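Local coordinates for YARHG domain-containing protein (PDB 4G2A) that is of unknown function but may bind nutrients, as a two-domain Legionella protein with a YARHG domain, at residues A[97-111]-A[120-132]. Numbering follows the deposited sequence. Where two conformers were deposited one is given.
Sequences VTVNDKQVSAQRGNI and YYEDAYFWKTTFP
F126 sets the edge of its ring against G109 where strand 123-131 pairs antiparallel with 107-110, part of the second strand of a β-hairpin (95-99 and 102-110), in the β-rich part of the chain, away from the C-terminal helices. Q107–F126 and G109–A124 are the hydrogen-bonded pairs, each closed by two backbone bonds; R108–Y125, between them, and N110–D123, beyond, are the non-hydrogen-bonded pairs. The F126 ring reaches along the neighbouring strand edge-on: CG stands anti to its own carbonyl carbon (chi1 -65°), CE1 reaches G109 C at 3.7 Å, and the oxygens of Q107 and G109 lie at the ring edge, in its plane. Beyond the pairing, I111 brings CD1 obliquely against F126 CZ at 3.8 Å, while its CG2 packs against Y121 O and A124 CB; A65 of strand 60-68 touches both I111 and F126.

On the other face, R108 runs fully extended from CG to NE, with CB at the edge of the Y125 ring, near CE1. Its NH2 makes a weak salt bridge to D123 OD1 at 3.4 Å, the carboxylate turned 77° from the guanidinium plane, and the same nitrogen also bonds to G88 O.

Further along, the hairpin folds back through a type I' turn, V99 to K102, and its valines meet W127. V97 CG2 sits over one face of the indole, 4.0 Å from the centroid of the five-membered ring, a CH-π contact; V99 CG2 comes in obliquely at CD1, and V104 CG2 packs on CB. H141 meets the indole with its ring at about 90°.

E122 O closes the pairing by taking two donors from opposite faces of its carbonyl plane: I111 N at 2.6 Å and N110 ND2 at 3.3 Å.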
loop_
_atom_site.group_PDB
_atom_site.type_symbol
_atom_site.label_atom_id
_atom_site.label_comp_id
_atom_site.label_asym_id
_atom_site.label_seq_id
_atom_site.Cartn_x
_atom_site.Cartn_y
_atom_site.Cartn_z
ATOM N N VAL A 97 -12.456 -16.484 -3.202
ATOM C CA VAL A 97 -12.679 -16.921 -1.827
ATOM C C VAL A 97 -12.875 -18.444 -1.809
ATOM O O VAL A 97 -13.568 -19.005 -2.672
ATOM C CB VAL A 97 -13.825 -16.154 -1.090
ATOM C CG1 VAL A 97 -15.125 -16.122 -1.895
ATOM C CG2 VAL A 97 -14.057 -16.685 0.323
ATOM N N THR A 98 -12.190 -19.104 -0.848
ATOM C CA THR A 98 -12.296 -20.534 -0.574
ATOM C C THR A 98 -12.806 -20.711 0.866
ATOM O O THR A 98 -12.356 -20.009 1.778
ATOM C CB THR A 98 -10.975 -21.304 -0.812
ATOM O OG1 THR A 98 -10.052 -21.029 0.237
ATOM C CG2 THR A 98 -10.344 -21.022 -2.169
ATOM N N VAL A 99 -13.770 -21.624 1.052
ATOM C CA VAL A 99 -14.343 -21.979 2.354
ATOM C C VAL A 99 -13.874 -23.393 2.623
ATOM O O VAL A 99 -14.169 -24.283 1.815
ATOM C CB VAL A 99 -15.891 -21.846 2.391
ATOM C CG1 VAL A 99 -16.455 -22.314 3.736
ATOM C CG2 VAL A 99 -16.335 -20.422 2.088
ATOM N N ASN A 100 -13.082 -23.591 3.705
ATOM C CA ASN A 100 -12.492 -24.889 4.084
ATOM C C ASN A 100 -11.726 -25.489 2.875
ATOM O O ASN A 100 -11.906 -26.657 2.491
ATOM C CB ASN A 100 -13.554 -25.856 4.643
ATOM C CG ASN A 100 -13.915 -25.620 6.085
ATOM O OD1 ASN A 100 -13.201 -24.958 6.836
ATOM N ND2 ASN A 100 -15.014 -26.201 6.522
ATOM N N ASP A 101 -10.932 -24.612 2.239
ATOM C CA ASP A 101 -10.048 -24.833 1.087
ATOM C C ASP A 101 -10.800 -25.213 -0.238
ATOM O O ASP A 101 -10.139 -25.528 -1.234
ATOM C CB ASP A 101 -8.916 -25.822 1.448
ATOM C CG ASP A 101 -8.061 -25.257 2.582
ATOM O OD1 ASP A 101 -7.470 -24.153 2.395
ATOM O OD2 ASP A 101 -8.067 -25.856 3.698
ATOM N N LYS A 102 -12.150 -25.051 -0.274
ATOM C CA LYS A 102 -12.991 -25.233 -1.465
ATOM C C LYS A 102 -13.441 -23.862 -1.996
ATOM O O LYS A 102 -14.059 -23.081 -1.253
ATOM C CB LYS A 102 -14.203 -26.124 -1.169
ATOM C CG LYS A 102 -15.093 -26.379 -2.391
ATOM C CD LYS A 102 -16.274 -27.249 -2.006
ATOM C CE LYS A 102 -17.370 -27.253 -3.038
ATOM N NZ LYS A 102 -18.602 -27.919 -2.522
ATOM N N GLN A 103 -13.157 -23.586 -3.291
ATOM C CA GLN A 103 -13.519 -22.329 -3.947
ATOM C C GLN A 103 -15.049 -22.189 -4.050
ATOM O O GLN A 103 -15.743 -23.125 -4.460
ATOM C CB GLN A 103 -12.846 -22.172 -5.326
ATOM C CG GLN A 103 -12.918 -20.712 -5.813
ATOM C CD GLN A 103 -12.392 -20.463 -7.206
ATOM O OE1 GLN A 103 -11.212 -20.682 -7.508
ATOM N NE2 GLN A 103 -13.230 -19.876 -8.048
ATOM N N VAL A 104 -15.570 -21.023 -3.626
ATOM C CA VAL A 104 -17.009 -20.783 -3.619
ATOM C C VAL A 104 -17.377 -19.595 -4.495
ATOM O O VAL A 104 -16.565 -18.679 -4.669
ATOM C CB VAL A 104 -17.589 -20.602 -2.179
ATOM C CG1 VAL A 104 -17.364 -21.840 -1.319
ATOM C CG2 VAL A 104 -17.051 -19.352 -1.492
ATOM N N SER A 105 -18.624 -19.601 -5.011
ATOM C CA SER A 105 -19.199 -18.473 -5.746
ATOM C C SER A 105 -19.393 -17.310 -4.780
ATOM O O SER A 105 -19.914 -17.497 -3.679
ATOM C CB SER A 105 -20.545 -18.846 -6.370
ATOM O OG SER A 105 -20.431 -19.898 -7.313
ATOM N N ALA A 106 -18.932 -16.137 -5.159
ATOM C CA ALA A 106 -19.097 -14.921 -4.368
ATOM C C ALA A 106 -20.011 -14.016 -5.148
ATOM O O ALA A 106 -19.708 -13.709 -6.311
ATOM C CB ALA A 106 -17.747 -14.265 -4.115
ATOM N N GLN A 107 -21.146 -13.612 -4.541
ATOM C CA GLN A 107 -22.140 -12.771 -5.205
ATOM C C GLN A 107 -22.004 -11.301 -4.766
ATOM O O GLN A 107 -22.006 -11.012 -3.565
ATOM C CB GLN A 107 -23.558 -13.304 -4.921
ATOM C CG GLN A 107 -24.566 -12.996 -6.020
ATOM C CD GLN A 107 -25.979 -12.795 -5.514
ATOM O OE1 GLN A 107 -26.541 -13.619 -4.775
ATOM N NE2 GLN A 107 -26.602 -11.704 -5.932
ATOM N N ARG A 108 -21.879 -10.376 -5.739
ATOM C CA ARG A 108 -21.778 -8.945 -5.446
ATOM C C ARG A 108 -23.148 -8.422 -5.036
ATOM O O ARG A 108 -24.172 -8.812 -5.609
ATOM C CB ARG A 108 -21.219 -8.132 -6.636
ATOM C CG ARG A 108 -21.205 -6.625 -6.354
ATOM C CD ARG A 108 -20.439 -5.801 -7.350
ATOM N NE ARG A 108 -20.602 -4.379 -7.048
ATOM C CZ ARG A 108 -19.901 -3.404 -7.615
ATOM N NH1 ARG A 108 -18.968 -3.684 -8.518
ATOM N NH2 ARG A 108 -20.120 -2.139 -7.277
ATOM N N GLY A 109 -23.140 -7.568 -4.021
ATOM C CA GLY A 109 -24.345 -6.966 -3.488
ATOM C C GLY A 109 -24.037 -5.747 -2.664
ATOM O O GLY A 109 -22.880 -5.325 -2.566
ATOM N N ASN A 110 -25.082 -5.176 -2.072
ATOM C CA ASN A 110 -24.964 -3.998 -1.235
ATOM C C ASN A 110 -24.944 -4.365 0.223
ATOM O O ASN A 110 -25.551 -5.352 0.634
ATOM C CB ASN A 110 -26.087 -3.011 -1.525
ATOM C CG ASN A 110 -25.863 -2.314 -2.825
ATOM O OD1 ASN A 110 -26.481 -2.638 -3.826
ATOM N ND2 ASN A 110 -24.860 -1.449 -2.873
ATOM N N ILE A 111 -24.227 -3.548 1.007
ATOM C CA ILE A 111 -24.082 -3.694 2.443
ATOM C C ILE A 111 -24.280 -2.318 3.066
ATOM O O ILE A 111 -23.944 -1.303 2.456
ATOM C CB ILE A 111 -22.728 -4.371 2.819
ATOM C CG1 ILE A 111 -22.772 -4.938 4.237
ATOM C CG2 ILE A 111 -21.502 -3.458 2.623
ATOM C CD1 ILE A 111 -22.255 -6.320 4.313
ATOM N N TYR A 120 -16.977 1.562 6.168
ATOM C CA TYR A 120 -17.356 2.741 5.384
ATOM C C TYR A 120 -17.849 2.408 3.970
ATOM O O TYR A 120 -18.213 3.319 3.225
ATOM C CB TYR A 120 -16.164 3.706 5.290
ATOM C CG TYR A 120 -15.882 4.410 6.596
ATOM C CD1 TYR A 120 -16.562 5.570 6.946
ATOM C CD2 TYR A 120 -14.956 3.899 7.498
ATOM C CE1 TYR A 120 -16.339 6.197 8.172
ATOM C CE2 TYR A 120 -14.709 4.529 8.713
ATOM C CZ TYR A 120 -15.398 5.681 9.043
ATOM O OH TYR A 120 -15.145 6.295 10.235
ATOM N N TYR A 121 -17.851 1.134 3.591
ATOM C CA TYR A 121 -18.233 0.726 2.232
ATOM C C TYR A 121 -19.652 0.228 2.138
ATOM O O TYR A 121 -20.171 -0.346 3.091
ATOM C CB TYR A 121 -17.264 -0.340 1.699
ATOM C CG TYR A 121 -15.836 0.136 1.713
ATOM C CD1 TYR A 121 -15.499 1.399 1.235
ATOM C CD2 TYR A 121 -14.822 -0.656 2.239
ATOM C CE1 TYR A 121 -14.190 1.859 1.272
ATOM C CE2 TYR A 121 -13.505 -0.205 2.285
ATOM C CZ TYR A 121 -13.197 1.049 1.784
ATOM O OH TYR A 121 -11.918 1.511 1.789
ATOM N N GLU A 122 -20.266 0.440 0.960
ATOM C CA GLU A 122 -21.651 0.051 0.659
ATOM C C GLU A 122 -21.719 -1.203 -0.222
ATOM O O GLU A 122 -22.791 -1.804 -0.343
ATOM C CB GLU A 122 -22.405 1.199 -0.025
ATOM C CG GLU A 122 -22.802 2.328 0.915
ATOM C CD GLU A 122 -21.809 3.465 1.113
ATOM O OE1 GLU A 122 -20.772 3.498 0.408
ATOM O OE2 GLU A 122 -22.087 4.345 1.961
ATOM N N ASP A 123 -20.589 -1.586 -0.840
ATOM C CA ASP A 123 -20.500 -2.740 -1.736
ATOM C C ASP A 123 -19.657 -3.839 -1.134
ATOM O O ASP A 123 -18.664 -3.554 -0.485
ATOM C CB ASP A 123 -19.918 -2.316 -3.094
ATOM C CG ASP A 123 -20.619 -1.118 -3.703
ATOM O OD1 ASP A 123 -21.666 -1.311 -4.353
ATOM O OD2 ASP A 123 -20.133 0.013 -3.508
ATOM N N ALA A 124 -20.067 -5.105 -1.327
ATOM C CA ALA A 124 -19.360 -6.279 -0.799
ATOM C C ALA A 124 -19.623 -7.513 -1.658
ATOM O O ALA A 124 -20.583 -7.526 -2.421
ATOM C CB ALA A 124 -19.797 -6.556 0.639
ATOM N N TYR A 125 -18.741 -8.530 -1.552
ATOM C CA TYR A 125 -18.889 -9.871 -2.139
ATOM C C TYR A 125 -19.381 -10.765 -1.025
ATOM O O TYR A 125 -18.822 -10.719 0.066
ATOM C CB TYR A 125 -17.583 -10.404 -2.751
ATOM C CG TYR A 125 -17.076 -9.602 -3.928
ATOM C CD1 TYR A 125 -17.903 -9.311 -5.012
ATOM C CD2 TYR A 125 -15.755 -9.170 -3.983
ATOM C CE1 TYR A 125 -17.437 -8.571 -6.100
ATOM C CE2 TYR A 125 -15.280 -8.429 -5.068
ATOM C CZ TYR A 125 -16.123 -8.138 -6.125
ATOM O OH TYR A 125 -15.666 -7.374 -7.172
ATOM N N PHE A 126 -20.455 -11.520 -1.258
ATOM C CA PHE A 126 -21.083 -12.367 -0.232
ATOM C C PHE A 126 -20.931 -13.853 -0.526
ATOM O O PHE A 126 -20.926 -14.268 -1.685
ATOM C CB PHE A 126 -22.586 -12.036 -0.115
ATOM C CG PHE A 126 -22.923 -10.645 0.382
ATOM C CD1 PHE A 126 -22.941 -9.560 -0.493
ATOM C CD2 PHE A 126 -23.292 -10.432 1.705
ATOM C CE1 PHE A 126 -23.244 -8.275 -0.036
ATOM C CE2 PHE A 126 -23.628 -9.148 2.157
ATOM C CZ PHE A 126 -23.604 -8.078 1.281
ATOM N N TRP A 127 -20.853 -14.661 0.537
ATOM C CA TRP A 127 -20.771 -16.118 0.450
ATOM C C TRP A 127 -21.347 -16.747 1.736
ATOM O O TRP A 127 -21.352 -16.110 2.795
ATOM C CB TRP A 127 -19.317 -16.584 0.179
ATOM C CG TRP A 127 -18.339 -16.292 1.286
ATOM C CD1 TRP A 127 -17.968 -17.136 2.293
ATOM C CD2 TRP A 127 -17.554 -15.105 1.453
ATOM N NE1 TRP A 127 -17.066 -16.517 3.122
ATOM C CE2 TRP A 127 -16.767 -15.282 2.614
ATOM C CE3 TRP A 127 -17.449 -13.896 0.742
ATOM C CZ2 TRP A 127 -15.897 -14.289 3.092
ATOM C CZ3 TRP A 127 -16.596 -12.915 1.222
ATOM C CH2 TRP A 127 -15.832 -13.118 2.385
ATOM N N LYS A 128 -21.838 -17.990 1.638
ATOM C CA LYS A 128 -22.380 -18.702 2.797
ATOM C C LYS A 128 -21.294 -19.522 3.443
ATOM O O LYS A 128 -20.374 -19.981 2.762
ATOM C CB LYS A 128 -23.573 -19.607 2.422
ATOM C CG LYS A 128 -24.790 -18.869 1.867
ATOM C CD LYS A 128 -25.645 -18.158 2.936
ATOM C CE LYS A 128 -26.574 -17.129 2.329
ATOM N NZ LYS A 128 -27.496 -17.717 1.311
ATOM N N THR A 129 -21.376 -19.668 4.773
ATOM C CA THR A 129 -20.441 -20.470 5.568
ATOM C C THR A 129 -21.260 -21.252 6.607
ATOM O O THR A 129 -21.987 -20.651 7.399
ATOM C CB THR A 129 -19.328 -19.622 6.218
ATOM O OG1 THR A 129 -19.886 -18.842 7.269
ATOM C CG2 THR A 129 -18.614 -18.710 5.244
ATOM N N THR A 130 -21.166 -22.584 6.568
ATOM C CA THR A 130 -21.848 -23.453 7.517
ATOM C C THR A 130 -20.813 -23.951 8.512
ATOM O O THR A 130 -19.743 -24.441 8.136
ATOM C CB THR A 130 -22.628 -24.596 6.820
ATOM O OG1 THR A 130 -23.583 -24.021 5.919
ATOM C CG2 THR A 130 -23.387 -25.473 7.810
ATOM N N PHE A 131 -21.127 -23.785 9.786
ATOM C CA PHE A 131 -20.280 -24.252 10.852
ATOM C C PHE A 131 -20.972 -25.366 11.625
ATOM O O PHE A 131 -21.948 -25.077 12.333
ATOM C CB PHE A 131 -19.916 -23.129 11.837
ATOM C CG PHE A 131 -19.107 -21.949 11.365
ATOM C CD1 PHE A 131 -19.676 -20.977 10.550
ATOM C CD2 PHE A 131 -17.827 -21.722 11.868
ATOM C CE1 PHE A 131 -18.946 -19.855 10.165
ATOM C CE2 PHE A 131 -17.110 -20.587 11.503
ATOM C CZ PHE A 131 -17.664 -19.673 10.635
ATOM N N PRO A 132 -20.433 -26.618 11.569
ATOM C CA PRO A 132 -20.930 -27.693 12.449
ATOM C C PRO A 132 -20.794 -27.312 13.950
ATOM O O PRO A 132 -20.110 -26.326 14.257
ATOM C CB PRO A 132 -19.993 -28.878 12.108
ATOM C CG PRO A 132 -19.430 -28.563 10.777
ATOM C CD PRO A 132 -19.276 -27.077 10.773
HETATM O O HOH W 1 -21.462 -18.825 -1.660
#